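Local coordinates for protein acyl-CoA dehydrogenase (Mycobacterium thermoresistibile, PDB 3PFD) that probably catalyses the FAD-dependent alpha,beta-dehydrogenation of saturated acyl-CoA thioesters, passing the electrons on to an acceptor, at residues P210-L215 with S220-L225; P101-L106 with W169-G174. All coordinates share one frame; numbering follows the deposited sequence.

Contact 1. Residues P210-L215 with S220-L225. With FDA (dihydroflavine-adenine dinucleotide), chain B.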
loop_
_atom_site.group_PDB
_atom_site.type_symbol
_atom_site.label_atom_id
_atom_site.label_comp_id
_atom_site.label_asym_id
_atom_site.label_seq_id
_atom_site.Cartn_x
_atom_site.Cartn_y
_atom_site.Cartn_z
ATOM N N PRO C 210 8.991 21.022 -32.104
ATOM C CA PRO C 210 10.055 20.411 -31.290
ATOM C C PRO C 210 9.572 19.261 -30.383
ATOM O O PRO C 210 8.396 19.179 -30.030
ATOM C CB PRO C 210 10.579 21.566 -30.419
ATOM C CG PRO C 210 9.714 22.746 -30.719
ATOM C CD PRO C 210 8.624 22.372 -31.643
ATOM N N LYS C 211 10.504 18.387 -30.038
ATOM C CA LYS C 211 10.246 17.205 -29.225
ATOM C C LYS C 211 10.379 17.534 -27.746
ATOM O O LYS C 211 11.217 18.349 -27.381
ATOM C CB LYS C 211 11.266 16.139 -29.590
ATOM C CG LYS C 211 11.092 15.517 -30.980
ATOM C CD LYS C 211 12.256 14.584 -31.331
ATOM C CE LYS C 211 13.513 15.355 -31.688
ATOM N NZ LYS C 211 14.677 14.450 -31.940
ATOM N N GLU C 212 9.583 16.888 -26.882
ATOM C CA GLU C 212 9.690 17.108 -25.429
ATOM C C GLU C 212 10.937 16.409 -24.874
ATOM O O GLU C 212 11.323 15.349 -25.380
ATOM C CB GLU C 212 8.447 16.569 -24.697
ATOM C CG GLU C 212 7.094 17.131 -25.146
ATOM C CD GLU C 212 6.780 18.502 -24.560
ATOM O OE1 GLU C 212 7.588 19.030 -23.782
ATOM O OE2 GLU C 212 5.700 19.044 -24.869
ATOM N N ARG C 213 11.560 17.022 -23.860
ATOM C CA ARG C 213 12.620 16.401 -23.036
ATOM C C ARG C 213 11.935 15.641 -21.892
ATOM O O ARG C 213 11.230 16.250 -21.099
ATOM C CB ARG C 213 13.546 17.460 -22.439
ATOM C CG ARG C 213 14.490 18.136 -23.436
ATOM C CD ARG C 213 15.294 19.270 -22.790
ATOM N NE ARG C 213 14.407 20.216 -22.091
ATOM C CZ ARG C 213 14.555 20.648 -20.829
ATOM N NH1 ARG C 213 15.577 20.239 -20.070
ATOM N NH2 ARG C 213 13.669 21.502 -20.322
ATOM N N LYS C 214 12.129 14.332 -21.809
ATOM C CA LYS C 214 11.235 13.502 -20.959
ATOM C C LYS C 214 11.949 12.670 -19.912
ATOM O O LYS C 214 13.157 12.440 -19.989
ATOM C CB LYS C 214 10.318 12.599 -21.803
ATOM C CG LYS C 214 9.529 13.320 -22.863
ATOM C CD LYS C 214 8.332 12.485 -23.370
ATOM C CE LYS C 214 8.753 11.260 -24.202
ATOM N NZ LYS C 214 9.838 11.540 -25.205
ATOM N N LEU C 215 11.177 12.217 -18.928
ATOM C CA LEU C 215 11.648 11.291 -17.909
ATOM C C LEU C 215 12.050 9.940 -18.529
ATOM O O LEU C 215 13.112 9.395 -18.236
ATOM C CB LEU C 215 10.535 11.092 -16.859
ATOM C CG LEU C 215 10.674 9.968 -15.841
ATOM C CD1 LEU C 215 12.021 10.018 -15.143
ATOM C CD2 LEU C 215 9.486 10.028 -14.796
ATOM N N SER C 220 10.990 7.902 -27.991
ATOM C CA SER C 220 9.725 8.138 -28.676
ATOM C C SER C 220 9.576 9.631 -28.884
ATOM O O SER C 220 9.530 10.393 -27.892
ATOM C CB SER C 220 8.536 7.590 -27.872
ATOM O OG SER C 220 7.316 8.005 -28.462
ATOM N N PRO C 221 9.527 10.074 -30.164
ATOM C CA PRO C 221 9.349 11.518 -30.393
ATOM C C PRO C 221 7.972 11.972 -29.892
ATOM O O PRO C 221 6.944 11.342 -30.209
ATOM C CB PRO C 221 9.443 11.678 -31.923
ATOM C CG PRO C 221 9.739 10.291 -32.490
ATOM C CD PRO C 221 9.477 9.278 -31.403
ATOM N N THR C 222 7.968 13.045 -29.109
ATOM C CA THR C 222 6.756 13.600 -28.507
ATOM C C THR C 222 6.742 15.085 -28.876
ATOM O O THR C 222 7.489 15.893 -28.290
ATOM C CB THR C 222 6.755 13.405 -26.971
ATOM O OG1 THR C 222 7.101 12.046 -26.650
ATOM C CG2 THR C 222 5.385 13.751 -26.359
ATOM N N THR C 223 5.912 15.429 -29.863
ATOM C CA THR C 223 6.005 16.727 -30.538
ATOM C C THR C 223 4.744 17.575 -30.511
ATOM O O THR C 223 3.634 17.068 -30.369
ATOM C CB THR C 223 6.423 16.579 -32.042
ATOM O OG1 THR C 223 5.334 16.049 -32.813
ATOM C CG2 THR C 223 7.631 15.667 -32.181
ATOM N N GLU C 224 4.941 18.881 -30.647
ATOM C CA GLU C 224 3.869 19.771 -31.030
ATOM C C GLU C 224 3.561 19.601 -32.532
ATOM O O GLU C 224 4.384 19.088 -33.290
ATOM C CB GLU C 224 4.227 21.224 -30.692
ATOM C CG GLU C 224 4.329 21.539 -29.193
ATOM C CD GLU C 224 4.924 22.934 -28.894
ATOM O OE1 GLU C 224 5.220 23.724 -29.835
ATOM O OE2 GLU C 224 5.091 23.247 -27.700
ATOM N N LEU C 225 2.361 20.005 -32.946
ATOM C CA LEU C 225 1.976 19.995 -34.357
ATOM C C LEU C 225 1.306 21.311 -34.683
ATOM O O LEU C 225 0.536 21.802 -33.879
ATOM C CB LEU C 225 0.988 18.866 -34.658
ATOM C CG LEU C 225 1.372 17.399 -34.451
ATOM C CD1 LEU C 225 0.149 16.551 -34.809
ATOM C CD2 LEU C 225 2.626 16.968 -35.239
HETATM P PA FDA B . -3.934 17.517 -16.700
HETATM O O1A FDA B . -5.247 17.148 -17.333
HETATM O O2A FDA B . -3.576 18.962 -16.452
HETATM O O5B FDA B . -3.849 16.717 -15.303
HETATM C C5B FDA B . -3.069 17.168 -14.190
HETATM C C4B FDA B . -3.433 16.331 -12.955
HETATM O O4B FDA B . -4.784 16.588 -12.558
HETATM C C3B FDA B . -3.357 14.829 -13.239
HETATM O O3B FDA B . -2.940 14.178 -12.031
HETATM C C2B FDA B . -4.800 14.454 -13.533
HETATM O O2B FDA B . -5.087 13.081 -13.251
HETATM C C1B FDA B . -5.536 15.379 -12.590
HETATM N N9A FDA B . -6.942 15.599 -12.989
HETATM C C8A FDA B . -7.373 16.285 -14.063
HETATM N N7A FDA B . -8.729 16.277 -14.082
HETATM C C5A FDA B . -9.156 15.570 -13.006
HETATM C C6A FDA B . -10.427 15.224 -12.520
HETATM N N6A FDA B . -11.555 15.617 -13.190
HETATM N N1A FDA B . -10.517 14.491 -11.378
HETATM C C2A FDA B . -9.390 14.103 -10.741
HETATM N N3A FDA B . -8.149 14.421 -11.174
HETATM C C4A FDA B . -8.010 15.146 -12.314
HETATM N N1 FDA B . -2.035 13.008 -26.400
HETATM C C2 FDA B . -2.328 12.910 -27.733
HETATM O O2 FDA B . -3.271 13.569 -28.248
HETATM N N3 FDA B . -1.594 12.099 -28.525
HETATM C C4 FDA B . -0.571 11.375 -28.016
HETATM O O4 FDA B . 0.070 10.661 -28.805
HETATM C C4X FDA B . -0.258 11.436 -26.643
HETATM N N5 FDA B . 0.827 10.815 -26.137
HETATM C C5X FDA B . 1.431 11.283 -25.031
HETATM C C6 FDA B . 2.784 11.018 -24.775
HETATM C C7 FDA B . 3.413 11.585 -23.652
HETATM C C7M FDA B . 4.871 11.293 -23.367
HETATM C C8 FDA B . 2.692 12.378 -22.770
HETATM C C8M FDA B . 3.337 12.993 -21.540
HETATM C C9 FDA B . 1.355 12.630 -23.018
HETATM C C9A FDA B . 0.726 12.099 -24.149
HETATM N N10 FDA B . -0.554 12.560 -24.523
HETATM C C10 FDA B . -1.015 12.279 -25.838
HETATM C "C1'" FDA B . -1.272 13.510 -23.671
HETATM C "C2'" FDA B . -1.901 12.824 -22.450
HETATM O "O2'" FDA B . -3.050 12.012 -22.782
HETATM C "C3'" FDA B . -2.208 13.897 -21.427
HETATM O "O3'" FDA B . -0.962 14.278 -20.793
HETATM C "C4'" FDA B . -3.217 13.421 -20.365
HETATM O "O4'" FDA B . -4.519 13.288 -20.941
HETATM C "C5'" FDA B . -3.308 14.380 -19.187
HETATM O "O5'" FDA B . -3.439 15.724 -19.670
HETATM P P FDA B . -2.454 16.856 -19.089
HETATM O O1P FDA B . -1.037 16.391 -19.314
HETATM O O2P FDA B . -2.896 18.198 -19.623
HETATM O O3P FDA B . -2.704 16.787 -17.498
HETATM O O HOH W 1 10.257 13.659 -27.370
#

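Contact 2. Residues P101-L106 with W169-G174. With FDA (dihydroflavine-adenine dinucleotide), chain B.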
loop_
_atom_site.group_PDB
_atom_site.type_symbol
_atom_site.label_atom_id
_atom_site.label_comp_id
_atom_site.label_asym_id
_atom_site.label_seq_id
_atom_site.Cartn_x
_atom_site.Cartn_y
_atom_site.Cartn_z
ATOM N N PRO C 101 3.824 -0.280 -32.598
ATOM C CA PRO C 101 2.514 -0.929 -32.760
ATOM C C PRO C 101 1.397 -0.310 -31.919
ATOM O O PRO C 101 0.251 -0.319 -32.360
ATOM C CB PRO C 101 2.778 -2.381 -32.342
ATOM C CG PRO C 101 3.979 -2.292 -31.379
ATOM C CD PRO C 101 4.831 -1.197 -32.029
ATOM N N ALA C 102 1.707 0.227 -30.733
ATOM C CA ALA C 102 0.645 0.734 -29.832
ATOM C C ALA C 102 0.017 1.989 -30.411
ATOM O O ALA C 102 -1.208 2.161 -30.348
ATOM C CB ALA C 102 1.178 1.013 -28.420
ATOM N N VAL C 103 0.860 2.868 -30.960
ATOM C CA VAL C 103 0.352 4.109 -31.599
ATOM C C VAL C 103 -0.138 3.904 -33.024
ATOM O O VAL C 103 -1.068 4.608 -33.469
ATOM C CB VAL C 103 1.282 5.339 -31.366
ATOM C CG1 VAL C 103 0.742 6.617 -32.053
ATOM C CG2 VAL C 103 1.397 5.572 -29.860
ATOM N N ASN C 104 0.426 2.913 -33.730
ATOM C CA ASN C 104 -0.182 2.515 -34.988
ATOM C C ASN C 104 -1.673 2.183 -34.777
ATOM O O ASN C 104 -2.520 2.551 -35.597
ATOM C CB ASN C 104 0.585 1.371 -35.683
ATOM C CG ASN C 104 1.825 1.871 -36.439
ATOM O OD1 ASN C 104 2.007 3.080 -36.635
ATOM N ND2 ASN C 104 2.679 0.947 -36.863
ATOM N N LYS C 105 -1.988 1.538 -33.648
ATOM C CA LYS C 105 -3.353 1.222 -33.309
ATOM C C LYS C 105 -4.120 2.481 -32.862
ATOM O O LYS C 105 -5.187 2.755 -33.377
ATOM C CB LYS C 105 -3.430 0.092 -32.257
ATOM C CG LYS C 105 -4.750 -0.662 -32.364
ATOM C CD LYS C 105 -5.217 -1.361 -31.112
ATOM C CE LYS C 105 -6.683 -1.761 -31.355
ATOM N NZ LYS C 105 -7.122 -2.827 -30.460
ATOM N N LEU C 106 -3.576 3.241 -31.913
ATOM C CA LEU C 106 -4.184 4.509 -31.474
ATOM C C LEU C 106 -4.558 5.439 -32.646
ATOM O O LEU C 106 -5.673 5.965 -32.675
ATOM C CB LEU C 106 -3.257 5.254 -30.491
ATOM C CG LEU C 106 -3.858 6.428 -29.694
ATOM C CD1 LEU C 106 -5.047 5.961 -28.837
ATOM C CD2 LEU C 106 -2.813 7.136 -28.816
ATOM N N TRP C 169 2.022 16.908 -27.270
ATOM C CA TRP C 169 2.181 15.568 -26.712
ATOM C C TRP C 169 2.026 14.444 -27.735
ATOM O O TRP C 169 1.709 13.307 -27.348
ATOM C CB TRP C 169 1.203 15.296 -25.545
ATOM C CG TRP C 169 1.180 16.309 -24.414
ATOM C CD1 TRP C 169 0.093 17.037 -23.983
ATOM C CD2 TRP C 169 2.261 16.654 -23.541
ATOM N NE1 TRP C 169 0.443 17.821 -22.901
ATOM C CE2 TRP C 169 1.769 17.617 -22.621
ATOM C CE3 TRP C 169 3.607 16.266 -23.459
ATOM C CZ2 TRP C 169 2.576 18.182 -21.619
ATOM C CZ3 TRP C 169 4.408 16.818 -22.449
ATOM C CH2 TRP C 169 3.887 17.773 -21.554
ATOM N N ILE C 170 2.289 14.721 -29.011
ATOM C CA ILE C 170 1.951 13.759 -30.067
ATOM C C ILE C 170 3.062 12.733 -30.256
ATOM O O ILE C 170 4.141 13.030 -30.780
ATOM C CB ILE C 170 1.562 14.454 -31.416
ATOM C CG1 ILE C 170 0.425 15.475 -31.217
ATOM C CG2 ILE C 170 1.235 13.406 -32.518
ATOM C CD1 ILE C 170 -0.784 14.984 -30.319
ATOM N N THR C 171 2.780 11.513 -29.817
ATOM C CA THR C 171 3.726 10.401 -29.890
ATOM C C THR C 171 3.976 10.078 -31.363
ATOM O O THR C 171 3.028 10.006 -32.146
ATOM C CB THR C 171 3.128 9.176 -29.195
ATOM O OG1 THR C 171 3.004 9.452 -27.809
ATOM C CG2 THR C 171 3.983 7.945 -29.371
ATOM N N ASN C 172 5.249 9.870 -31.706
ATOM C CA ASN C 172 5.710 9.563 -33.083
ATOM C C ASN C 172 5.529 10.711 -34.082
ATOM O O ASN C 172 5.717 10.528 -35.292
ATOM C CB ASN C 172 5.195 8.201 -33.608
ATOM C CG ASN C 172 5.692 6.990 -32.741
ATOM O OD1 ASN C 172 6.767 7.039 -32.107
ATOM N ND2 ASN C 172 4.884 5.916 -32.699
ATOM N N GLY C 173 5.193 11.894 -33.558
ATOM C CA GLY C 173 5.189 13.129 -34.348
ATOM C C GLY C 173 6.491 13.234 -35.126
ATOM O O GLY C 173 7.570 12.961 -34.589
ATOM N N GLY C 174 6.397 13.559 -36.409
ATOM C CA GLY C 174 7.594 13.699 -37.260
ATOM C C GLY C 174 8.072 12.400 -37.902
ATOM O O GLY C 174 8.902 12.419 -38.819
HETATM P PA FDA B . -3.934 17.517 -16.700
HETATM O O1A FDA B . -5.247 17.148 -17.333
HETATM O O2A FDA B . -3.576 18.962 -16.452
HETATM O O5B FDA B . -3.849 16.717 -15.303
HETATM C C5B FDA B . -3.069 17.168 -14.190
HETATM C C4B FDA B . -3.433 16.331 -12.955
HETATM O O4B FDA B . -4.784 16.588 -12.558
HETATM C C3B FDA B . -3.357 14.829 -13.239
HETATM O O3B FDA B . -2.940 14.178 -12.031
HETATM C C2B FDA B . -4.800 14.454 -13.533
HETATM O O2B FDA B . -5.087 13.081 -13.251
HETATM C C1B FDA B . -5.536 15.379 -12.590
HETATM N N9A FDA B . -6.942 15.599 -12.989
HETATM C C8A FDA B . -7.373 16.285 -14.063
HETATM N N7A FDA B . -8.729 16.277 -14.082
HETATM C C5A FDA B . -9.156 15.570 -13.006
HETATM C C6A FDA B . -10.427 15.224 -12.520
HETATM N N6A FDA B . -11.555 15.617 -13.190
HETATM N N1A FDA B . -10.517 14.491 -11.378
HETATM C C2A FDA B . -9.390 14.103 -10.741
HETATM N N3A FDA B . -8.149 14.421 -11.174
HETATM C C4A FDA B . -8.010 15.146 -12.314
HETATM N N1 FDA B . -2.035 13.008 -26.400
HETATM C C2 FDA B . -2.328 12.910 -27.733
HETATM O O2 FDA B . -3.271 13.569 -28.248
HETATM N N3 FDA B . -1.594 12.099 -28.525
HETATM C C4 FDA B . -0.571 11.375 -28.016
HETATM O O4 FDA B . 0.070 10.661 -28.805
HETATM C C4X FDA B . -0.258 11.436 -26.643
HETATM N N5 FDA B . 0.827 10.815 -26.137
HETATM C C5X FDA B . 1.431 11.283 -25.031
HETATM C C6 FDA B . 2.784 11.018 -24.775
HETATM C C7 FDA B . 3.413 11.585 -23.652
HETATM C C7M FDA B . 4.871 11.293 -23.367
HETATM C C8 FDA B . 2.692 12.378 -22.770
HETATM C C8M FDA B . 3.337 12.993 -21.540
HETATM C C9 FDA B . 1.355 12.630 -23.018
HETATM C C9A FDA B . 0.726 12.099 -24.149
HETATM N N10 FDA B . -0.554 12.560 -24.523
HETATM C C10 FDA B . -1.015 12.279 -25.838
HETATM C "C1'" FDA B . -1.272 13.510 -23.671
HETATM C "C2'" FDA B . -1.901 12.824 -22.450
HETATM O "O2'" FDA B . -3.050 12.012 -22.782
HETATM C "C3'" FDA B . -2.208 13.897 -21.427
HETATM O "O3'" FDA B . -0.962 14.278 -20.793
HETATM C "C4'" FDA B . -3.217 13.421 -20.365
HETATM O "O4'" FDA B . -4.519 13.288 -20.941
HETATM C "C5'" FDA B . -3.308 14.380 -19.187
HETATM O "O5'" FDA B . -3.439 15.724 -19.670
HETATM P P FDA B . -2.454 16.856 -19.089
HETATM O O1P FDA B . -1.037 16.391 -19.314
HETATM O O2P FDA B . -2.896 18.198 -19.623
HETATM O O3P FDA B . -2.704 16.787 -17.498
HETATM O O HOH W 2 2.760 5.154 -34.640
#

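Contact 1. Residues P210-L215 with S220-L225
Glu-212 and Thr-222 hold the backbones together where two antiparallel strands come to the end of their pairing. Glu-212 N donates to Thr-222 O at 2.7 Å. The same oxygen takes a CA-H...O contact from Lys-211 CA at 3.2 Å, and Pro-210 O receives one from Thr-223 CA. Lys-211 and Thr-223 face each other as a non-hydrogen-bonded pair.

Past this pair the chains part, and Lys-214 reaches back to the other strand. Its chain bends at both chi3 (-70°) and chi4 (-44°), which brings NZ to Ser-220 O at 2.9 Å. Ile-217 O, in the turn, is a further acceptor for this buried ammonium. A water bridges the two chains: it lies 2.8 Å from Glu-212 O, to which it probably donates, and accepts from Lys-214 NZ and Thr-222 N.

Aliphatic contacts flank the polar ones. Lys-211 CG rests on Thr-223 CG2 at 3.7 Å. The Glu-212 side chain crosses that of Thr-222 at about a right angle, CG nearest CG2. The carboxylates of Glu-212 and Glu-224 stay apart, their OE2 atoms 5.1 Å from each other; Arg-141 makes a salt bridge to both, and Glu-224 OE1 is hydrogen-bonded to Tyr-226 OH.

Lys-214 CD at 3.7 Å and Thr-222 CG2 at 3.9 Å both touch C7M, a methyl group on the dimethylbenzene ring of the flavin. This is the turn end of a beta hairpin in the middle domain of the acyl-CoA dehydrogenase fold, supplying Lys-214 and Thr-222 to the flavin pocket.

Contact 2. Residues P101-L106 with W169-G174
Val-103 meets Thr-171 methyl to methyl, CG2 against CG2 at 3.5 Å, and this is the tight part of the contact. The two side chains approach obliquely. In Thr-171 the methyl lies anti to the backbone N while OG1 sits beside that N (chi1 -66°), a rotation that turns the methyl to the helix and OG1 to the flavin. OG1 accepts from FDA N5 at 3.1 Å, a bent bond with 137° at the hydrogen. Thr-171 N donates almost straight (169°) to FDA O4 at 3.0 Å. Backbone and side chain together thus hold the N5 and C4=O edge of the reduced flavin; N5 is the atom that takes up hydride in this family.

Just before the threonine, Ile-170 CD1 reaches FDA N3 at 3.5 Å, and Trp-169 lays its CB close to N10 and C9A of the flavin.

Toward Asn-172 the fit is looser. Its ND2 comes only to 3.9 Å from Val-103 CB, bonds weakly to Leu-99 O, and donates to a water that in turn donates to Asn-104 OD1, each at 3.0 Å. Asn-104 OD1 also accepts from Ala-134 N, and its ND2 donates to Ser-65 O.

The buried contact sets one turn of helix 95-114 against the end of strand 160-171, where a type II turn from Ile-170 to Gly-173 begins, with strand 134-137 alongside both.

How the contacts relate
Centres of the two contacts lie about 11 Å apart, and both reach one antiparallel sheet, in which strand 160-171 is the neighbour of strand 222-233. Backbone bonds probably join them there, from Asn-172 N to Pro-221 O at 2.7 Å and from Ile-170 N to Thr-223 O at 3.0 Å. Both segments of contact 2 precede those of contact 1; contact 2 brings the N-terminal helical domain onto the middle domain, whereas contact 1 lies within the middle domain alone. Both border the same FDA: contact 1 touches the dimethylbenzene end, while contact 2 runs from N5 and O4 and through Trp-169 also reaches that end, and neighbouring strands thus frame one isoalloxazine.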